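Glucose-6-phosphate isomerase (Plasmodium falciparum, PDB 3QKI) probably interconverts alpha-D-glucose 6-phosphate and beta-D-fructose 6-phosphate, the isomerisation step near the start of glycolysis. Local coordinates at residues 430-433 against 434-438; 460-463 against 464-468; 467-470 against 471-475; 499-502 against 503-506. All blocks are in the same frame, centred on the assembly; numbering follows the deposited sequence.

Overall arrangement
All four contacts are local, each joining consecutive segments, so none encloses a loop and none nests in or crosses another. Contact 1 (430-438) lies on the last turns of helix 428-437, whose first turn holds His429, a fructose 6-phosphate-binding residue. The chain then passes through strand 443-448 to contact 2, the start of helix 464-481, and contact 3 continues along that helix, sharing Glu467 and Leu468. Contact 4 (499-506), between helix 485-495 and strand 513-518, is a 3-10 turn. Contact 1 is the hub: His436 NE2 meets Gln475 OE1 of contact 3, and Gln437 NE2 reaches carbonyls of contact 4. Every contact also touches the second subunit.

Contact 1: 430-433 against 434-438; sequences SFYQ and LIHQG
The last turns of helix 428-437, which holds the fructose 6-phosphate-binding His429 in its first turn, carry a glutamine pair one turn apart, Gln433 and Gln437. Gln433 NE2 donates to Gln437 OE1 over 3.0 Å at a fairly straight 163°. NE2 lies in the carbonyl plane of Gln437, on a lone pair of OE1, and OE1 lies close to the amide plane of Gln433, although the two amides are turned 63° apart. Gln433 sets CG anti to its N (chi1 161°) and then bends at chi2, which carries NE2 forward, toward the C-terminal end of the helix, to Gln437. Both amides have further partners: Gln433 bonds through OE1 to Gly553 N and through NE2 to Gly401 O of the second subunit, while Gln437 NE2 reaches Val506 O and His504 O.

Beneath them run the backbone bonds His436 N to Tyr432 O (2.9 Å) and Gln437 N to Gln433 O (2.8 Å). On another side of the helix Ile435 CD1 meets the Phe431 ring at its edge, 3.6 Å from CE1, and lies 4.1 Å from Tyr432 CD1. The His436 ring turns its CD2 edge to Tyr432 O, and its NE2 bonds Gln475 of helix 464-481. This is a helix end buried between strand 375-380, helix 464-481 and the second subunit, apolar toward the strand and amide-bearing toward the dimer interface.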
loop_
_atom_site.group_PDB
_atom_site.type_symbol
_atom_site.label_atom_id
_atom_site.label_comp_id
_atom_site.label_asym_id
_atom_site.label_seq_id
_atom_site.Cartn_x
_atom_site.Cartn_y
_atom_site.Cartn_z
ATOM N N SER A 430 6.361 4.441 -9.784
ATOM C CA SER A 430 5.118 3.708 -9.931
ATOM C C SER A 430 3.963 4.567 -10.410
ATOM O O SER A 430 3.484 4.346 -11.511
ATOM C CB SER A 430 4.758 3.015 -8.622
ATOM O OG SER A 430 3.468 2.432 -8.683
ATOM N N PHE A 431 3.522 5.538 -9.595
ATOM C CA PHE A 431 2.335 6.329 -9.887
ATOM C C PHE A 431 2.513 7.864 -9.953
ATOM O O PHE A 431 1.498 8.557 -10.086
ATOM C CB PHE A 431 1.233 5.972 -8.870
ATOM C CG PHE A 431 1.689 6.101 -7.426
ATOM C CD1 PHE A 431 1.849 7.357 -6.834
ATOM C CD2 PHE A 431 1.983 4.967 -6.668
ATOM C CE1 PHE A 431 2.340 7.474 -5.530
ATOM C CE2 PHE A 431 2.457 5.087 -5.360
ATOM C CZ PHE A 431 2.640 6.340 -4.799
ATOM N N TYR A 432 3.752 8.400 -9.874
ATOM C CA TYR A 432 3.909 9.863 -9.968
ATOM C C TYR A 432 3.482 10.454 -11.312
ATOM O O TYR A 432 3.197 11.636 -11.378
ATOM C CB TYR A 432 5.304 10.343 -9.639
ATOM C CG TYR A 432 5.664 10.421 -8.176
ATOM C CD1 TYR A 432 5.049 9.595 -7.238
ATOM C CD2 TYR A 432 6.742 11.188 -7.752
ATOM C CE1 TYR A 432 5.480 9.553 -5.910
ATOM C CE2 TYR A 432 7.167 11.173 -6.422
ATOM C CZ TYR A 432 6.558 10.327 -5.514
ATOM O OH TYR A 432 7.046 10.274 -4.230
ATOM N N GLN A 433 3.369 9.628 -12.361
ATOM C CA GLN A 433 2.868 10.100 -13.658
ATOM C C GLN A 433 1.503 10.810 -13.407
ATOM O O GLN A 433 1.303 11.942 -13.856
ATOM C CB GLN A 433 2.690 8.905 -14.616
ATOM C CG GLN A 433 1.777 9.175 -15.801
ATOM C CD GLN A 433 2.282 10.286 -16.682
ATOM O OE1 GLN A 433 3.468 10.355 -17.038
ATOM N NE2 GLN A 433 1.376 11.168 -17.083
ATOM N N LEU A 434 0.593 10.141 -12.659
ATOM C CA LEU A 434 -0.734 10.656 -12.309
ATOM C C LEU A 434 -0.630 11.902 -11.408
ATOM O O LEU A 434 -1.315 12.895 -11.661
ATOM C CB LEU A 434 -1.588 9.553 -11.654
ATOM C CG LEU A 434 -3.044 9.899 -11.339
ATOM C CD1 LEU A 434 -3.906 8.704 -11.366
ATOM C CD2 LEU A 434 -3.178 10.508 -9.945
ATOM N N ILE A 435 0.253 11.861 -10.403
ATOM C CA ILE A 435 0.466 12.981 -9.465
ATOM C C ILE A 435 0.945 14.234 -10.207
ATOM O O ILE A 435 0.592 15.347 -9.802
ATOM C CB ILE A 435 1.347 12.579 -8.241
ATOM C CG1 ILE A 435 0.704 11.387 -7.477
ATOM C CG2 ILE A 435 1.599 13.778 -7.288
ATOM C CD1 ILE A 435 1.387 10.947 -6.122
ATOM N N HIS A 436 1.703 14.067 -11.315
ATOM C CA HIS A 436 2.171 15.221 -12.100
ATOM C C HIS A 436 1.209 15.646 -13.183
ATOM O O HIS A 436 1.106 16.844 -13.445
ATOM C CB HIS A 436 3.555 14.974 -12.727
ATOM C CG HIS A 436 4.670 15.053 -11.729
ATOM N ND1 HIS A 436 5.231 16.280 -11.362
ATOM C CD2 HIS A 436 5.258 14.071 -11.011
ATOM C CE1 HIS A 436 6.160 15.992 -10.464
ATOM N NE2 HIS A 436 6.209 14.683 -10.212
ATOM N N GLN A 437 0.555 14.678 -13.869
ATOM C CA GLN A 437 -0.271 14.991 -15.039
ATOM C C GLN A 437 -1.739 14.562 -15.029
ATOM O O GLN A 437 -2.492 14.930 -15.935
ATOM C CB GLN A 437 0.429 14.531 -16.347
ATOM C CG GLN A 437 1.707 15.320 -16.682
ATOM C CD GLN A 437 2.261 14.920 -18.033
ATOM O OE1 GLN A 437 2.296 13.743 -18.406
ATOM N NE2 GLN A 437 2.716 15.895 -18.808
ATOM N N GLY A 438 -2.130 13.757 -14.065
ATOM C CA GLY A 438 -3.516 13.348 -13.941
ATOM C C GLY A 438 -4.186 14.188 -12.880
ATOM O O GLY A 438 -3.843 15.365 -12.687
#

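Contact 2: 460-463 against 464-468; sequences EVVS and NHDEL
Ser463 OG is gripped from two directions: Asp466 N donates to it over 3.1 Å at 158°, and a water lies 2.8 Å from Ser463 OG. The hydroxyl reaches the amide because chi1 of 71° tucks OG between the backbone N and the carbonyl carbon of Ser463, turned in over the first turn. The same water donates to Asp466 OD1 (2.7 Å), linking the hydroxyl to the carboxylate. A second water accepts from Ser463 N at 3.0 Å and donates to Asp466 OD2 at 2.7 Å. The carboxylate is therefore joined to the serine through both its oxygens, each by way of water. Ser463 is the N-cap of helix 464-481, its side chain closing on the amide three residues along. The serine N and the aspartate are bridged by solvent here, where a direct bond would complete a capping box. Just beyond, Glu467 N donates to Ser463 O (2.9 Å).

Val462 packs against the aliphatic part of Asp466 and beside the carboxylate of Glu467. Its CB packs 3.8 Å from Asp466 CB, the side chains slanting past each other, and its CG2 lies 3.6 Å from Glu467 OE1, with those two side chains at about a right angle. The acidic ends lead to the second subunit: Asp466 forms a salt bridge with Arg572 and a hydrogen bond with Tyr594, and Glu467 a salt bridge with Arg565, all three of that subunit. The two arginines, together with the helix start, would probably favour the ionised form of both acids.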
loop_
_atom_site.group_PDB
_atom_site.type_symbol
_atom_site.label_atom_id
_atom_site.label_comp_id
_atom_site.label_asym_id
_atom_site.label_seq_id
_atom_site.Cartn_x
_atom_site.Cartn_y
_atom_site.Cartn_z
ATOM N N GLU A 460 31.762 7.777 -7.221
ATOM C CA GLU A 460 30.383 8.236 -7.377
ATOM C C GLU A 460 30.246 9.724 -7.208
ATOM O O GLU A 460 30.933 10.315 -6.379
ATOM C CB GLU A 460 29.448 7.511 -6.393
ATOM C CG GLU A 460 29.364 6.012 -6.634
ATOM C CD GLU A 460 28.668 5.579 -7.910
ATOM O OE1 GLU A 460 27.872 6.366 -8.480
ATOM O OE2 GLU A 460 28.901 4.420 -8.320
ATOM N N VAL A 461 29.339 10.330 -7.982
ATOM C CA VAL A 461 29.046 11.776 -7.907
ATOM C C VAL A 461 28.520 12.128 -6.501
ATOM O O VAL A 461 28.959 13.110 -5.896
ATOM C CB VAL A 461 28.055 12.167 -9.052
ATOM C CG1 VAL A 461 27.479 13.568 -8.851
ATOM C CG2 VAL A 461 28.730 12.059 -10.425
ATOM N N VAL A 462 27.622 11.292 -5.962
ATOM C CA VAL A 462 27.053 11.489 -4.620
ATOM C C VAL A 462 26.935 10.178 -3.844
ATOM O O VAL A 462 26.910 9.093 -4.438
ATOM C CB VAL A 462 25.663 12.202 -4.679
ATOM C CG1 VAL A 462 25.788 13.684 -5.008
ATOM C CG2 VAL A 462 24.697 11.497 -5.632
ATOM N N SER A 463 26.752 10.285 -2.523
ATOM C CA SER A 463 26.443 9.139 -1.672
ATOM C C SER A 463 25.041 8.673 -2.109
ATOM O O SER A 463 24.260 9.475 -2.655
ATOM C CB SER A 463 26.410 9.559 -0.205
ATOM O OG SER A 463 25.283 10.358 0.109
ATOM N N ASN A 464 24.721 7.400 -1.889
ATOM C CA ASN A 464 23.420 6.856 -2.259
ATOM C C ASN A 464 22.278 7.606 -1.571
ATOM O O ASN A 464 21.247 7.844 -2.185
ATOM C CB ASN A 464 23.376 5.345 -1.973
ATOM C CG ASN A 464 24.439 4.547 -2.697
ATOM O OD1 ASN A 464 25.561 5.012 -2.892
ATOM N ND2 ASN A 464 24.128 3.304 -3.071
ATOM N N HIS A 465 22.484 8.027 -0.305
ATOM C CA HIS A 465 21.461 8.749 0.457
ATOM C C HIS A 465 21.228 10.126 -0.167
ATOM O O HIS A 465 20.075 10.554 -0.272
ATOM C CB HIS A 465 21.820 8.848 1.956
ATOM C CG HIS A 465 20.716 9.457 2.770
ATOM N ND1 HIS A 465 19.565 8.753 3.074
ATOM C CD2 HIS A 465 20.589 10.720 3.236
ATOM C CE1 HIS A 465 18.801 9.601 3.743
ATOM N NE2 HIS A 465 19.376 10.797 3.856
ATOM N N ASP A 466 22.314 10.799 -0.625
ATOM C CA ASP A 466 22.185 12.085 -1.334
ATOM C C ASP A 466 21.449 11.870 -2.647
ATOM O O ASP A 466 20.601 12.688 -2.979
ATOM C CB ASP A 466 23.544 12.742 -1.587
ATOM C CG ASP A 466 24.039 13.612 -0.454
ATOM O OD1 ASP A 466 23.360 13.662 0.607
ATOM O OD2 ASP A 466 25.105 14.231 -0.615
ATOM N N GLU A 467 21.716 10.761 -3.358
ATOM C CA GLU A 467 20.999 10.461 -4.608
ATOM C C GLU A 467 19.477 10.356 -4.349
ATOM O O GLU A 467 18.699 10.959 -5.081
ATOM C CB GLU A 467 21.554 9.198 -5.312
ATOM C CG GLU A 467 20.827 8.840 -6.612
ATOM C CD GLU A 467 20.942 9.854 -7.740
ATOM O OE1 GLU A 467 21.953 10.585 -7.776
ATOM O OE2 GLU A 467 20.038 9.904 -8.602
ATOM N N LEU A 468 19.069 9.632 -3.287
ATOM C CA LEU A 468 17.665 9.500 -2.863
ATOM C C LEU A 468 17.075 10.895 -2.604
ATOM O O LEU A 468 15.961 11.205 -3.058
ATOM C CB LEU A 468 17.616 8.652 -1.578
ATOM C CG LEU A 468 16.278 8.603 -0.805
ATOM C CD1 LEU A 468 15.230 7.784 -1.572
ATOM C CD2 LEU A 468 16.495 8.051 0.597
HETATM O O HOH W 1 24.465 11.863 2.263
HETATM O O HOH W 2 27.363 13.003 -1.463
#

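Contact 3: 467-470 against 471-475; sequences ELMT and NFFAQ
The methyl end of Met469 curls over the ring of Phe472, three residues along helix 464-481, in a CH-pi and Met-aromatic contact. Met469 CE sits 4.0 Å from the ring centroid and 27° off the normal, over one face, while SD stands obliquely, 4.8 Å from the same Phe472 centroid. Bends at both chi2 (-60°) and chi3 (-82°) swing the methionine tip round, leaving the two side chains alongside each other and pointing the same way. Phe472 CD2 in turn stands over the centre of the Phe473 ring, 3.8 Å above its plane. Strand 513-518 packs against this apolar group, with Leu515 touching Phe472 and Leu517 touching Met469 and Phe473.

The polar side of the helix is arranged differently. Thr470 OG1 donates back to Glu467 O over 2.7 Å, approaching with a modest tilt from the carbonyl plane. Asn471 N donates to Leu468 O (3.3 Å), and Asn471 ND2 makes a second, weak bond to that oxygen. A water accepts from Asn471 ND2 at 2.8 Å and donates at 2.7 Å to Glu467 OE2, which Arg565 of the second subunit also holds, so the amide and the carboxylate share one solvent bridge. Asn471 OD1 accepts from Gln428 NE2. With partners at both ends, the surroundings are consistent with the modelled orientation of the Asn471 amide, close to the ligand-binding His429.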
loop_
_atom_site.group_PDB
_atom_site.type_symbol
_atom_site.label_atom_id
_atom_site.label_comp_id
_atom_site.label_asym_id
_atom_site.label_seq_id
_atom_site.Cartn_x
_atom_site.Cartn_y
_atom_site.Cartn_z
ATOM N N GLU A 467 21.716 10.761 -3.358
ATOM C CA GLU A 467 20.999 10.461 -4.608
ATOM C C GLU A 467 19.477 10.356 -4.349
ATOM O O GLU A 467 18.699 10.959 -5.081
ATOM C CB GLU A 467 21.554 9.198 -5.312
ATOM C CG GLU A 467 20.827 8.840 -6.612
ATOM C CD GLU A 467 20.942 9.854 -7.740
ATOM O OE1 GLU A 467 21.953 10.585 -7.776
ATOM O OE2 GLU A 467 20.038 9.904 -8.602
ATOM N N LEU A 468 19.069 9.632 -3.287
ATOM C CA LEU A 468 17.665 9.500 -2.863
ATOM C C LEU A 468 17.075 10.895 -2.604
ATOM O O LEU A 468 15.961 11.205 -3.058
ATOM C CB LEU A 468 17.616 8.652 -1.578
ATOM C CG LEU A 468 16.278 8.603 -0.805
ATOM C CD1 LEU A 468 15.230 7.784 -1.572
ATOM C CD2 LEU A 468 16.495 8.051 0.597
ATOM N N MET A 469 17.846 11.739 -1.892
ATOM C CA MET A 469 17.419 13.062 -1.462
ATOM C C MET A 469 17.330 14.127 -2.542
ATOM O O MET A 469 16.556 15.064 -2.391
ATOM C CB MET A 469 18.136 13.510 -0.168
ATOM C CG MET A 469 17.778 12.629 1.057
ATOM S SD MET A 469 15.990 12.653 1.459
ATOM C CE MET A 469 15.891 14.213 2.422
ATOM N N THR A 470 18.015 13.939 -3.681
ATOM C CA THR A 470 17.870 14.877 -4.801
ATOM C C THR A 470 16.383 14.890 -5.255
ATOM O O THR A 470 15.864 15.933 -5.633
ATOM C CB THR A 470 18.772 14.507 -5.992
ATOM O OG1 THR A 470 18.380 13.252 -6.564
ATOM C CG2 THR A 470 20.235 14.512 -5.640
ATOM N N ASN A 471 15.721 13.720 -5.165
ATOM C CA ASN A 471 14.317 13.504 -5.542
ATOM C C ASN A 471 13.356 14.106 -4.559
ATOM O O ASN A 471 12.323 14.624 -4.959
ATOM C CB ASN A 471 14.035 12.020 -5.727
ATOM C CG ASN A 471 14.891 11.381 -6.762
ATOM O OD1 ASN A 471 14.611 11.458 -7.953
ATOM N ND2 ASN A 471 15.958 10.753 -6.336
ATOM N N PHE A 472 13.696 14.083 -3.273
ATOM C CA PHE A 472 12.862 14.648 -2.215
ATOM C C PHE A 472 12.655 16.133 -2.508
ATOM O O PHE A 472 11.513 16.581 -2.534
ATOM C CB PHE A 472 13.548 14.429 -0.835
ATOM C CG PHE A 472 12.886 15.065 0.368
ATOM C CD1 PHE A 472 11.815 14.439 1.007
ATOM C CD2 PHE A 472 13.361 16.265 0.890
ATOM C CE1 PHE A 472 11.212 15.015 2.131
ATOM C CE2 PHE A 472 12.763 16.842 2.024
ATOM C CZ PHE A 472 11.687 16.209 2.633
ATOM N N PHE A 473 13.747 16.887 -2.792
ATOM C CA PHE A 473 13.653 18.332 -3.063
ATOM C C PHE A 473 13.040 18.631 -4.439
ATOM O O PHE A 473 12.143 19.465 -4.542
ATOM C CB PHE A 473 15.018 19.017 -2.879
ATOM C CG PHE A 473 15.553 18.905 -1.464
ATOM C CD1 PHE A 473 15.047 19.707 -0.441
ATOM C CD2 PHE A 473 16.537 17.968 -1.143
ATOM C CE1 PHE A 473 15.527 19.585 0.877
ATOM C CE2 PHE A 473 17.008 17.846 0.172
ATOM C CZ PHE A 473 16.489 18.647 1.174
ATOM N N ALA A 474 13.506 17.925 -5.485
ATOM C CA ALA A 474 13.085 18.113 -6.862
ATOM C C ALA A 474 11.621 17.828 -7.107
ATOM O O ALA A 474 11.003 18.582 -7.865
ATOM C CB ALA A 474 13.918 17.269 -7.788
ATOM N N GLN A 475 11.074 16.735 -6.509
ATOM C CA GLN A 475 9.683 16.351 -6.714
ATOM C C GLN A 475 8.758 17.443 -6.184
ATOM O O GLN A 475 7.842 17.842 -6.887
ATOM C CB GLN A 475 9.362 14.964 -6.108
ATOM C CG GLN A 475 9.934 13.782 -6.915
ATOM C CD GLN A 475 9.295 13.624 -8.274
ATOM O OE1 GLN A 475 8.106 13.885 -8.466
ATOM N NE2 GLN A 475 10.070 13.183 -9.243
HETATM O O HOH W 3 17.506 9.139 -7.962
#

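Contact 4: 499-502 against 503-506; sequences PELL and THKV
With chi1 near -65° setting CG anti to the carbonyl carbon, and chi2 near -88°, His504 turns its ring edge toward the preceding turn, bringing CD2 to 3.2 Å from Leu501 O. The oxygen lies near the ring plane. His504 N donates to the same Leu501 O over 3.1 Å, so the carbonyl meets both the backbone and the ring margin of one residue. Lys505 N follows with a bond to Leu502 O (3.0 Å, 155°). Both bonds run from residue i+3 to residue i, the pattern of a 3-10 helix. Thr503 faces the second subunit: OG1 bonds Asn408 O, and His504 NE2 bonds Asn408 OD1, both of that subunit. The extended chain of Lys505 takes its ammonium to a cation-pi contact with Trp552 of the second subunit. This 3-10 turn lies between helix 485-495 and strand 513-518; Leu502 packs on Tyr485, Val488 and Asn492 of that helix, while the last residues of the turn lie against the end of helix 428-437.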
loop_
_atom_site.group_PDB
_atom_site.type_symbol
_atom_site.label_atom_id
_atom_site.label_comp_id
_atom_site.label_asym_id
_atom_site.label_seq_id
_atom_site.Cartn_x
_atom_site.Cartn_y
_atom_site.Cartn_z
ATOM N N PRO A 499 5.406 19.326 -33.615
ATOM C CA PRO A 499 4.824 20.342 -32.706
ATOM C C PRO A 499 3.441 20.097 -32.119
ATOM O O PRO A 499 3.165 20.565 -31.008
ATOM C CB PRO A 499 4.949 21.662 -33.477
ATOM C CG PRO A 499 5.228 21.272 -34.887
ATOM C CD PRO A 499 5.882 19.924 -34.877
ATOM N N GLU A 500 2.588 19.327 -32.814
ATOM C CA GLU A 500 1.245 19.066 -32.281
ATOM C C GLU A 500 1.266 18.191 -31.016
ATOM O O GLU A 500 0.324 18.236 -30.227
ATOM C CB GLU A 500 0.288 18.513 -33.356
ATOM C CG GLU A 500 0.554 17.065 -33.747
ATOM C CD GLU A 500 1.680 16.797 -34.729
ATOM O OE1 GLU A 500 2.368 17.760 -35.144
ATOM O OE2 GLU A 500 1.875 15.609 -35.079
ATOM N N LEU A 501 2.360 17.447 -30.806
ATOM C CA LEU A 501 2.509 16.564 -29.646
ATOM C C LEU A 501 2.979 17.278 -28.371
ATOM O O LEU A 501 2.941 16.670 -27.309
ATOM C CB LEU A 501 3.460 15.388 -30.005
ATOM C CG LEU A 501 3.066 14.502 -31.227
ATOM C CD1 LEU A 501 4.182 13.555 -31.592
ATOM C CD2 LEU A 501 1.790 13.706 -30.982
ATOM N N LEU A 502 3.425 18.549 -28.459
ATOM C CA LEU A 502 3.975 19.289 -27.309
ATOM C C LEU A 502 3.089 19.415 -26.059
ATOM O O LEU A 502 3.610 19.486 -24.938
ATOM C CB LEU A 502 4.578 20.641 -27.733
ATOM C CG LEU A 502 5.747 20.598 -28.746
ATOM C CD1 LEU A 502 6.304 21.992 -28.964
ATOM C CD2 LEU A 502 6.881 19.635 -28.287
ATOM N N THR A 503 1.770 19.405 -26.243
ATOM C CA THR A 503 0.770 19.482 -25.167
ATOM C C THR A 503 0.956 18.338 -24.148
ATOM O O THR A 503 0.797 18.557 -22.954
ATOM C CB THR A 503 -0.647 19.479 -25.760
ATOM O OG1 THR A 503 -0.762 18.436 -26.730
ATOM C CG2 THR A 503 -1.029 20.811 -26.366
ATOM N N HIS A 504 1.341 17.134 -24.637
ATOM C CA HIS A 504 1.612 15.933 -23.835
ATOM C C HIS A 504 2.763 16.123 -22.835
ATOM O O HIS A 504 2.862 15.382 -21.871
ATOM C CB HIS A 504 1.915 14.753 -24.782
ATOM C CG HIS A 504 0.744 14.375 -25.626
ATOM N ND1 HIS A 504 -0.194 13.464 -25.188
ATOM C CD2 HIS A 504 0.388 14.806 -26.862
ATOM C CE1 HIS A 504 -1.096 13.381 -26.161
ATOM N NE2 HIS A 504 -0.784 14.167 -27.184
ATOM N N LYS A 505 3.621 17.119 -23.064
ATOM C CA LYS A 505 4.796 17.371 -22.240
ATOM C C LYS A 505 4.641 18.539 -21.243
ATOM O O LYS A 505 5.583 18.844 -20.497
ATOM C CB LYS A 505 6.010 17.586 -23.145
ATOM C CG LYS A 505 6.447 16.323 -23.872
ATOM C CD LYS A 505 7.794 16.581 -24.532
ATOM C CE LYS A 505 8.283 15.390 -25.291
ATOM N NZ LYS A 505 9.558 15.677 -25.998
ATOM N N VAL A 506 3.453 19.162 -21.210
ATOM C CA VAL A 506 3.175 20.291 -20.313
ATOM C C VAL A 506 2.911 19.783 -18.896
ATOM O O VAL A 506 2.232 18.773 -18.718
ATOM C CB VAL A 506 2.005 21.165 -20.881
ATOM C CG1 VAL A 506 1.462 22.176 -19.857
ATOM C CG2 VAL A 506 2.432 21.873 -22.173
#